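Local atomic coordinates of hypothetical protein XAC2396 (Xanthomonas axonopodis pv. citri, PDB entry 2G3W), a protein that is of unknown function but adopts a compact fold built around a variation of the PD-(D/E)XK nuclease motif, belonging to the YaeQ family. Residues A141-Q147 with H167-T171; T6-L12 with H25-Q31; V92-C96 with R125-L129. One frame throughout, in Å; residues are numbered along the deposited sequence. Where two conformers were deposited one is given.

Interaction 1 (A141-Q147 with H167-T171). With ACT (acetate ion), chain D.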
loop_
_atom_site.group_PDB
_atom_site.type_symbol
_atom_site.label_atom_id
_atom_site.label_comp_id
_atom_site.label_asym_id
_atom_site.label_seq_id
_atom_site.Cartn_x
_atom_site.Cartn_y
_atom_site.Cartn_z
ATOM N N ALA A 141 20.719 -10.270 -2.808
ATOM C CA ALA A 141 21.329 -9.961 -4.116
ATOM C C ALA A 141 21.908 -8.547 -4.122
ATOM O O ALA A 141 22.954 -8.297 -4.728
ATOM C CB ALA A 141 20.286 -10.108 -5.229
ATOM N N LEU A 142 21.234 -7.611 -3.451
ATOM C CA LEU A 142 21.731 -6.223 -3.416
ATOM C C LEU A 142 23.001 -6.106 -2.605
ATOM O O LEU A 142 23.905 -5.380 -2.979
ATOM C CB LEU A 142 20.669 -5.247 -2.929
ATOM C CG LEU A 142 20.900 -3.741 -3.013
ATOM C CD1 LEU A 142 21.188 -3.202 -4.454
ATOM C CD2 LEU A 142 19.668 -3.062 -2.404
ATOM N N GLY A 143 23.071 -6.844 -1.502
ATOM C CA GLY A 143 24.278 -6.899 -0.700
ATOM C C GLY A 143 25.472 -7.398 -1.482
ATOM O O GLY A 143 26.599 -7.054 -1.174
ATOM N N ALA A 144 25.243 -8.211 -2.504
ATOM C CA ALA A 144 26.359 -8.745 -3.292
ATOM C C ALA A 144 26.941 -7.700 -4.241
ATOM O O ALA A 144 28.028 -7.898 -4.795
ATOM C CB ALA A 144 25.927 -10.012 -4.069
ATOM N N LEU A 145 26.229 -6.586 -4.422
ATOM C CA LEU A 145 26.707 -5.524 -5.318
ATOM C C LEU A 145 27.530 -4.478 -4.567
ATOM O O LEU A 145 27.957 -3.479 -5.162
ATOM C CB LEU A 145 25.523 -4.838 -6.019
ATOM C CG LEU A 145 24.658 -5.678 -6.972
ATOM C CD1 LEU A 145 23.623 -4.824 -7.652
ATOM C CD2 LEU A 145 25.490 -6.395 -8.032
ATOM N N ILE A 146 27.758 -4.707 -3.276
ATOM C CA ILE A 146 28.535 -3.789 -2.445
ATOM C C ILE A 146 29.986 -3.607 -2.984
ATOM O O ILE A 146 30.622 -4.546 -3.441
ATOM C CB ILE A 146 28.536 -4.213 -0.973
ATOM C CG1 ILE A 146 28.844 -3.018 -0.054
ATOM C CG2 ILE A 146 29.526 -5.362 -0.725
ATOM C CD1 ILE A 146 28.561 -3.353 1.395
ATOM N N GLN A 147 30.463 -2.371 -2.953
ATOM C CA GLN A 147 31.848 -2.049 -3.312
ATOM C C GLN A 147 32.313 -0.922 -2.404
ATOM O O GLN A 147 31.511 -0.340 -1.714
ATOM C CB GLN A 147 31.936 -1.610 -4.771
ATOM C CG GLN A 147 31.438 -2.641 -5.781
ATOM C CD GLN A 147 31.630 -2.171 -7.199
ATOM O OE1 GLN A 147 32.238 -2.859 -8.015
ATOM N NE2 GLN A 147 31.127 -0.980 -7.499
ATOM N N HIS A 167 28.016 -2.938 -12.664
ATOM C CA HIS A 167 28.403 -4.315 -12.334
ATOM C C HIS A 167 27.252 -5.260 -11.930
ATOM O O HIS A 167 27.497 -6.389 -11.485
ATOM C CB HIS A 167 29.513 -4.320 -11.264
ATOM C CG HIS A 167 29.073 -3.818 -9.918
ATOM N ND1 HIS A 167 28.822 -2.484 -9.662
ATOM C CD2 HIS A 167 28.860 -4.469 -8.749
ATOM C CE1 HIS A 167 28.450 -2.337 -8.401
ATOM N NE2 HIS A 167 28.479 -3.523 -7.820
ATOM N N GLY A 168 26.010 -4.812 -12.081
ATOM C CA GLY A 168 24.855 -5.615 -11.659
ATOM C C GLY A 168 23.622 -4.769 -11.401
ATOM O O GLY A 168 23.702 -3.538 -11.327
ATOM N N SER A 169 22.473 -5.431 -11.277
ATOM C CA SER A 169 21.220 -4.747 -11.008
ATOM C C SER A 169 20.337 -5.603 -10.111
ATOM O O SER A 169 20.452 -6.835 -10.093
ATOM C CB SER A 169 20.499 -4.411 -12.317
ATOM O OG SER A 169 19.334 -3.650 -12.055
ATOM N N VAL A 170 19.494 -4.929 -9.338
ATOM C CA VAL A 170 18.440 -5.554 -8.532
ATOM C C VAL A 170 17.213 -4.667 -8.642
ATOM O O VAL A 170 17.321 -3.444 -8.484
ATOM C CB VAL A 170 18.839 -5.657 -7.036
ATOM C CG1 VAL A 170 17.674 -6.251 -6.175
ATOM C CG2 VAL A 170 20.125 -6.464 -6.864
ATOM N N THR A 171 16.064 -5.290 -8.923
ATOM C CA THR A 171 14.762 -4.626 -8.959
ATOM C C THR A 171 13.837 -5.302 -7.963
ATOM O O THR A 171 13.761 -6.537 -7.881
ATOM C CB THR A 171 14.098 -4.659 -10.382
ATOM O OG1 THR A 171 15.022 -4.197 -11.358
ATOM C CG2 THR A 171 12.860 -3.775 -10.455
HETATM C C ACT D . 31.722 -0.624 -11.877
HETATM O O ACT D . 32.317 0.364 -12.376
HETATM O OXT ACT D . 30.798 -0.366 -11.074
HETATM C CH3 ACT D . 32.088 -2.046 -12.217
#
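Leu-145 lies across the start of strand 168-176, its CD1 3.7 Å from Gly-168 C and 3.9 Å from Val-170 CG2. This is helix-on-sheet packing in the alpha/beta YaeQ fold: the last part of helix 136-143 and the residues leading out of it rest on one face of the large mixed sheet. Val-170 supplies the other half of the apolar patch, with CG2 4.0 Å from Ala-141 CB and 4.2 Å from Leu-142 CB, while Leu-142 also meets Met-41 of helix 37-49. A CB at position 168 would collide with Leu-145 CD2, and the backbone angles of Gly-168 also suit glycine. A type I turn from Gly-143 to Ile-146 brings the chain round so that polar groups meet beyond the patch. There Gln-147 CD sits over one face of the His-167 ring. His-167 ND1 makes a weak hydrogen bond to an acetate, probably from the crystallisation liquor, and His-167 NE2 donates to Leu-145 O at 2.7 Å.

Interaction 2 (T6-L12 with H25-Q31)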
loop_
_atom_site.group_PDB
_atom_site.type_symbol
_atom_site.label_atom_id
_atom_site.label_comp_id
_atom_site.label_asym_id
_atom_site.label_seq_id
_atom_site.Cartn_x
_atom_site.Cartn_y
_atom_site.Cartn_z
ATOM N N THR A 6 34.370 0.172 8.309
ATOM C CA THR A 6 34.949 0.533 7.012
ATOM C C THR A 6 34.004 1.487 6.302
ATOM O O THR A 6 32.777 1.263 6.280
ATOM C CB THR A 6 35.220 -0.701 6.092
ATOM O OG1 THR A 6 33.991 -1.262 5.667
ATOM C CG2 THR A 6 36.013 -1.805 6.809
ATOM N N VAL A 7 34.583 2.525 5.705
ATOM C CA VAL A 7 33.832 3.591 5.053
ATOM C C VAL A 7 33.661 3.326 3.572
ATOM O O VAL A 7 34.623 3.030 2.866
ATOM C CB VAL A 7 34.532 4.971 5.184
ATOM C CG1 VAL A 7 33.652 6.058 4.599
ATOM C CG2 VAL A 7 34.875 5.281 6.624
ATOM N N ARG A 8 32.431 3.474 3.105
ATOM C CA ARG A 8 32.113 3.291 1.706
ATOM C C ARG A 8 31.601 4.591 1.122
ATOM O O ARG A 8 30.950 5.367 1.813
ATOM C CB ARG A 8 31.045 2.207 1.560
ATOM C CG ARG A 8 31.418 0.972 2.365
ATOM C CD ARG A 8 30.909 -0.251 1.735
ATOM N NE ARG A 8 31.275 -1.472 2.441
ATOM C CZ ARG A 8 32.008 -2.434 1.899
ATOM N NH1 ARG A 8 32.483 -2.299 0.661
ATOM N NH2 ARG A 8 32.255 -3.541 2.586
ATOM N N ARG A 9 31.884 4.794 -0.162
ATOM C CA ARG A 9 31.342 5.907 -0.912
ATOM C C ARG A 9 30.192 5.416 -1.780
ATOM O O ARG A 9 30.252 4.333 -2.364
ATOM C CB ARG A 9 32.417 6.544 -1.795
ATOM C CG ARG A 9 33.499 7.356 -1.070
ATOM C CD ARG A 9 34.387 8.064 -2.119
ATOM N NE ARG A 9 35.381 8.991 -1.564
ATOM C CZ ARG A 9 36.693 8.770 -1.537
ATOM N NH1 ARG A 9 37.211 7.649 -2.029
ATOM N NH2 ARG A 9 37.503 9.689 -1.027
ATOM N N ALA A 10 29.146 6.228 -1.888
ATOM C CA ALA A 10 28.036 5.892 -2.765
ATOM C C ALA A 10 27.557 7.129 -3.484
ATOM O O ALA A 10 27.263 8.134 -2.856
ATOM C CB ALA A 10 26.914 5.271 -1.974
ATOM N N GLU A 11 27.507 7.060 -4.808
ATOM C CA GLU A 11 26.915 8.129 -5.602
ATOM C C GLU A 11 25.573 7.621 -6.127
ATOM O O GLU A 11 25.504 6.553 -6.761
ATOM C CB GLU A 11 27.827 8.536 -6.748
ATOM C CG GLU A 11 29.300 8.735 -6.353
ATOM C CD GLU A 11 29.568 10.008 -5.527
ATOM O OE1 GLU A 11 28.958 11.070 -5.812
ATOM O OE2 GLU A 11 30.413 9.944 -4.598
ATOM N N LEU A 12 24.513 8.370 -5.839
ATOM C CA LEU A 12 23.175 7.990 -6.286
ATOM C C LEU A 12 22.599 9.015 -7.253
ATOM O O LEU A 12 22.460 10.197 -6.915
ATOM C CB LEU A 12 22.228 7.818 -5.088
ATOM C CG LEU A 12 22.607 6.869 -3.940
ATOM C CD1 LEU A 12 21.585 6.927 -2.818
ATOM C CD2 LEU A 12 22.762 5.446 -4.458
ATOM N N HIS A 25 23.193 12.452 -5.189
ATOM C CA HIS A 25 23.692 12.363 -3.822
ATOM C C HIS A 25 25.049 11.678 -3.739
ATOM O O HIS A 25 25.201 10.531 -4.155
ATOM C CB HIS A 25 22.691 11.608 -2.931
ATOM C CG HIS A 25 21.417 12.348 -2.718
ATOM N ND1 HIS A 25 21.244 13.241 -1.683
ATOM C CD2 HIS A 25 20.270 12.376 -3.438
ATOM C CE1 HIS A 25 20.023 13.749 -1.747
ATOM N NE2 HIS A 25 19.413 13.239 -2.803
ATOM N N SER A 26 26.015 12.410 -3.191
ATOM C CA SER A 26 27.322 11.885 -2.873
ATOM C C SER A 26 27.333 11.488 -1.410
ATOM O O SER A 26 27.317 12.349 -0.524
ATOM C CB SER A 26 28.382 12.960 -3.138
ATOM O OG SER A 26 29.672 12.422 -2.992
ATOM N N LEU A 27 27.340 10.180 -1.157
ATOM C CA LEU A 27 27.213 9.666 0.192
ATOM C C LEU A 27 28.468 8.947 0.694
ATOM O O LEU A 27 29.251 8.431 -0.093
ATOM C CB LEU A 27 26.026 8.681 0.261
ATOM C CG LEU A 27 24.652 9.249 -0.120
ATOM C CD1 LEU A 27 23.642 8.167 0.038
ATOM C CD2 LEU A 27 24.265 10.460 0.719
ATOM N N THR A 28 28.587 8.906 2.020
ATOM C CA THR A 28 29.602 8.188 2.761
ATOM C C THR A 28 28.879 7.391 3.821
ATOM O O THR A 28 27.997 7.931 4.511
ATOM C CB THR A 28 30.562 9.228 3.400
ATOM O OG1 THR A 28 31.586 9.535 2.448
ATOM C CG2 THR A 28 31.173 8.745 4.711
ATOM N N LEU A 29 29.198 6.093 3.910
ATOM C CA LEU A 29 28.579 5.188 4.882
ATOM C C LEU A 29 29.640 4.458 5.645
ATOM O O LEU A 29 30.518 3.824 5.042
ATOM C CB LEU A 29 27.653 4.151 4.205
ATOM C CG LEU A 29 26.405 4.594 3.462
ATOM C CD1 LEU A 29 26.781 4.856 2.001
ATOM C CD2 LEU A 29 25.358 3.479 3.568
ATOM N N ALA A 30 29.592 4.583 6.970
ATOM C CA ALA A 30 30.508 3.846 7.835
ATOM C C ALA A 30 29.848 2.507 8.104
ATOM O O ALA A 30 28.800 2.472 8.696
ATOM C CB ALA A 30 30.732 4.584 9.147
ATOM N N GLN A 31 30.455 1.412 7.671
ATOM C CA GLN A 31 29.889 0.079 7.929
ATOM C C GLN A 31 30.388 -0.477 9.268
ATOM O O GLN A 31 31.562 -0.804 9.411
ATOM C CB GLN A 31 30.249 -0.904 6.818
ATOM C CG GLN A 31 29.609 -2.284 7.016
ATOM C CD GLN A 31 29.734 -3.173 5.786
ATOM O OE1 GLN A 31 30.355 -2.796 4.798
ATOM N NE2 GLN A 31 29.127 -4.359 5.844
HETATM O O HOH W 1 30.579 10.120 -1.919
#
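Ala-10, Leu-27, Leu-29 and Leu-12 form the apolar centre of this strand pair, all on one face of the sheet: Ala-10 CB is 4.2 Å from Leu-27 CB and 4.0 Å from Leu-29 CD1, and Leu-12 CD1 lies 3.7 Å from Leu-27 CD1. Leu-44 of helix 37-49 packs on Ala-10 and Leu-27, so this face is turned into the protein. Around it the backbones pair antiparallel in unbroken register, with reciprocal hydrogen bonds at Ala-10 and Leu-27 (Ala-10 N to Leu-27 O 2.8 Å, Leu-27 N to Ala-10 O 2.7 Å). Farther along the same face, Arg-8 NE donates to Gln-31 OE1 at 2.9 Å, and Gln-31 NE2 turns to Glu-35 and Asp-37. The face bearing Val-7, Arg-9, Glu-11, Ser-26, Thr-28 and Ala-30 is more open; there a water bridges Glu-11 OE2, Ser-26 OG and Leu-27 O. Side chains thus alternate between a helix-covered, largely apolar face and an open one, as in a beta hairpin at a sheet margin, with strand 21-31 outermost within this chain.

Interaction 3 (V92-C96 with R125-L129)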
loop_
_atom_site.group_PDB
_atom_site.type_symbol
_atom_site.label_atom_id
_atom_site.label_comp_id
_atom_site.label_asym_id
_atom_site.label_seq_id
_atom_site.Cartn_x
_atom_site.Cartn_y
_atom_site.Cartn_z
ATOM N N VAL A 92 9.527 0.553 18.520
ATOM C CA VAL A 92 8.485 1.073 17.620
ATOM C C VAL A 92 7.728 2.206 18.308
ATOM O O VAL A 92 7.540 3.284 17.722
ATOM C CB VAL A 92 7.557 -0.025 17.072
ATOM C CG1 VAL A 92 6.447 0.590 16.224
ATOM C CG2 VAL A 92 8.344 -0.934 16.189
ATOM N N ARG A 93 7.331 1.985 19.567
ATOM C CA ARG A 93 6.589 2.992 20.308
ATOM C C ARG A 93 7.359 4.301 20.401
ATOM O O ARG A 93 6.800 5.360 20.158
ATOM C CB ARG A 93 6.226 2.493 21.707
ATOM C CG ARG A 93 5.112 3.289 22.341
ATOM C CD ARG A 93 4.959 2.985 23.813
ATOM N NE ARG A 93 6.199 3.138 24.581
ATOM C CZ ARG A 93 6.804 4.296 24.839
ATOM N NH1 ARG A 93 6.315 5.439 24.367
ATOM N NH2 ARG A 93 7.913 4.310 25.568
ATOM N N LYS A 94 8.638 4.201 20.770
ATOM C CA LYS A 94 9.551 5.336 20.889
ATOM C C LYS A 94 9.629 6.130 19.582
ATOM O O LYS A 94 9.511 7.371 19.582
ATOM C CB LYS A 94 10.959 4.847 21.257
ATOM C CG LYS A 94 12.019 5.986 21.358
ATOM C CD LYS A 94 13.462 5.532 21.061
ATOM N N ALA A 95 9.827 5.429 18.466
ATOM C CA ALA A 95 10.003 6.151 17.203
ATOM C C ALA A 95 8.737 6.961 16.841
ATOM O O ALA A 95 8.836 8.123 16.451
ATOM C CB ALA A 95 10.398 5.194 16.091
ATOM N N CYS A 96 7.544 6.379 17.037
ATOM C CA CYS A 96 6.306 7.092 16.710
ATOM C C CYS A 96 6.070 8.283 17.625
ATOM O O CYS A 96 5.510 9.333 17.226
ATOM C CB CYS A 96 5.100 6.150 16.739
ATOM S SG CYS A 96 4.935 5.190 15.200
ATOM N N ARG A 125 -2.590 0.913 16.240
ATOM C CA ARG A 125 -2.676 1.944 17.335
ATOM C C ARG A 125 -1.856 3.196 16.975
ATOM O O ARG A 125 -1.995 4.250 17.612
ATOM C CB ARG A 125 -2.138 1.378 18.671
ATOM C CG ARG A 125 -0.637 0.983 18.608
ATOM C CD ARG A 125 -0.065 0.354 19.878
ATOM N NE ARG A 125 0.305 1.372 20.880
ATOM C CZ ARG A 125 0.836 1.112 22.080
ATOM N NH1 ARG A 125 1.081 -0.140 22.455
ATOM N NH2 ARG A 125 1.131 2.105 22.909
ATOM N N TYR A 126 -0.993 3.095 15.969
ATOM C CA TYR A 126 -0.156 4.257 15.567
ATOM C C TYR A 126 -0.667 4.911 14.290
ATOM O O TYR A 126 -1.033 4.205 13.362
ATOM C CB TYR A 126 1.312 3.857 15.370
ATOM C CG TYR A 126 1.939 3.185 16.582
ATOM C CD1 TYR A 126 2.230 3.918 17.734
ATOM C CD2 TYR A 126 2.290 1.852 16.541
ATOM C CE1 TYR A 126 2.800 3.318 18.842
ATOM C CE2 TYR A 126 2.896 1.242 17.622
ATOM C CZ TYR A 126 3.128 1.988 18.784
ATOM O OH TYR A 126 3.687 1.389 19.883
ATOM N N ARG A 127 -0.672 6.242 14.220
ATOM C CA ARG A 127 -1.154 6.932 13.001
ATOM C C ARG A 127 -0.032 7.573 12.119
ATOM O O ARG A 127 -0.290 8.047 11.001
ATOM C CB ARG A 127 -2.305 7.923 13.339
ATOM C CG ARG A 127 -1.825 9.203 14.044
ATOM C CD ARG A 127 -2.927 10.244 14.287
ATOM N NE ARG A 127 -4.028 10.254 13.313
ATOM C CZ ARG A 127 -4.094 11.017 12.220
ATOM N NH1 ARG A 127 -3.108 11.835 11.901
ATOM N NH2 ARG A 127 -5.154 10.938 11.425
ATOM N N ASN A 128 1.207 7.562 12.611
ATOM C CA ASN A 128 2.319 8.243 11.941
ATOM C C ASN A 128 3.415 7.251 11.601
ATOM O O ASN A 128 4.575 7.610 11.400
ATOM C CB ASN A 128 2.859 9.379 12.812
ATOM C CG ASN A 128 3.465 8.886 14.141
ATOM O OD1 ASN A 128 3.014 7.898 14.719
ATOM N ND2 ASN A 128 4.480 9.603 14.630
ATOM N N LEU A 129 3.030 5.993 11.534
ATOM C CA LEU A 129 3.954 4.907 11.265
ATOM C C LEU A 129 3.828 4.421 9.832
ATOM O O LEU A 129 2.729 4.264 9.323
ATOM C CB LEU A 129 3.646 3.752 12.227
ATOM C CG LEU A 129 4.406 2.427 12.049
ATOM C CD1 LEU A 129 5.903 2.626 12.180
ATOM C CD2 LEU A 129 3.893 1.460 13.131
#
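A cysteine sulfur set beside a tyrosine ring is the distinctive feature here: Cys-96 SG lies 4.3 Å from the centroid of the Tyr-126 ring, 32° off the ring normal, an oblique sulfur-aromatic contact. The same side chain brings its CB to 3.8 Å from Tyr-126 CD1 and its SG to 3.5 Å from Leu-129 CB, so that one small residue fills the gap between an aromatic and an aliphatic neighbour. One helical turn earlier, Val-92 projects from the same side of the helix and extends the patch, its CG1 3.9 Å from Tyr-126 CE2 and 4.1 Å from Leu-129 CD2. This spacing of four residues, matched by the helical hydrogen bond from Cys-96 N to Val-92 O (3.2 Å), illustrates how a short stretch of helix can set two side chains on the same side against an irregular partner. That partner is the connection leading from helix 110-123 into strand 129-133, which pairs in parallel with strand 101-106 in the mixed sheet of this PD-(D/E)XK-related alpha/beta fold. Helix 89-98 precedes strand 101-106, so the contact joins the helix before one parallel strand to the loop before the next, and Ala-102 of strand 101-106 touches Cys-96 as well. At the outer end, Tyr-126 OH comes within 3.3 Å of Arg-93 CB, and the aliphatic Arg-93 CD lies 4.0 Å from Arg-125 NH2. Toward the strand, Asn-128 ND2 donates a hydrogen bond to Cys-96 O (ND2 to O 2.8 Å) and also bonds Arg-100 O, just before strand 101-106.

The three contacts illustrate how chemistry varies with place in one fold. All are partly buried, joining apolar interior to exposed margin, but by different means. Interaction 2 is strand on strand and relies on regular backbone hydrogen bonds; interactions 1 and 3 set a helix, or a helix end with the loop after it, against a strand or loop, mainly through side chains, and each has a single hydrogen bond across its segments. Interactions 1 and 2 adjoin: Gln-147 O and Arg-8 NH1 lie 3.2 Å apart in a probable, weak hydrogen bond, Ile-146 CD1 packs against Arg-8 NE at 3.5 Å, and helix 37-49 touches both. Interaction 3 lies across the chain's centre, its own centre about 32 Å from that of interaction 1.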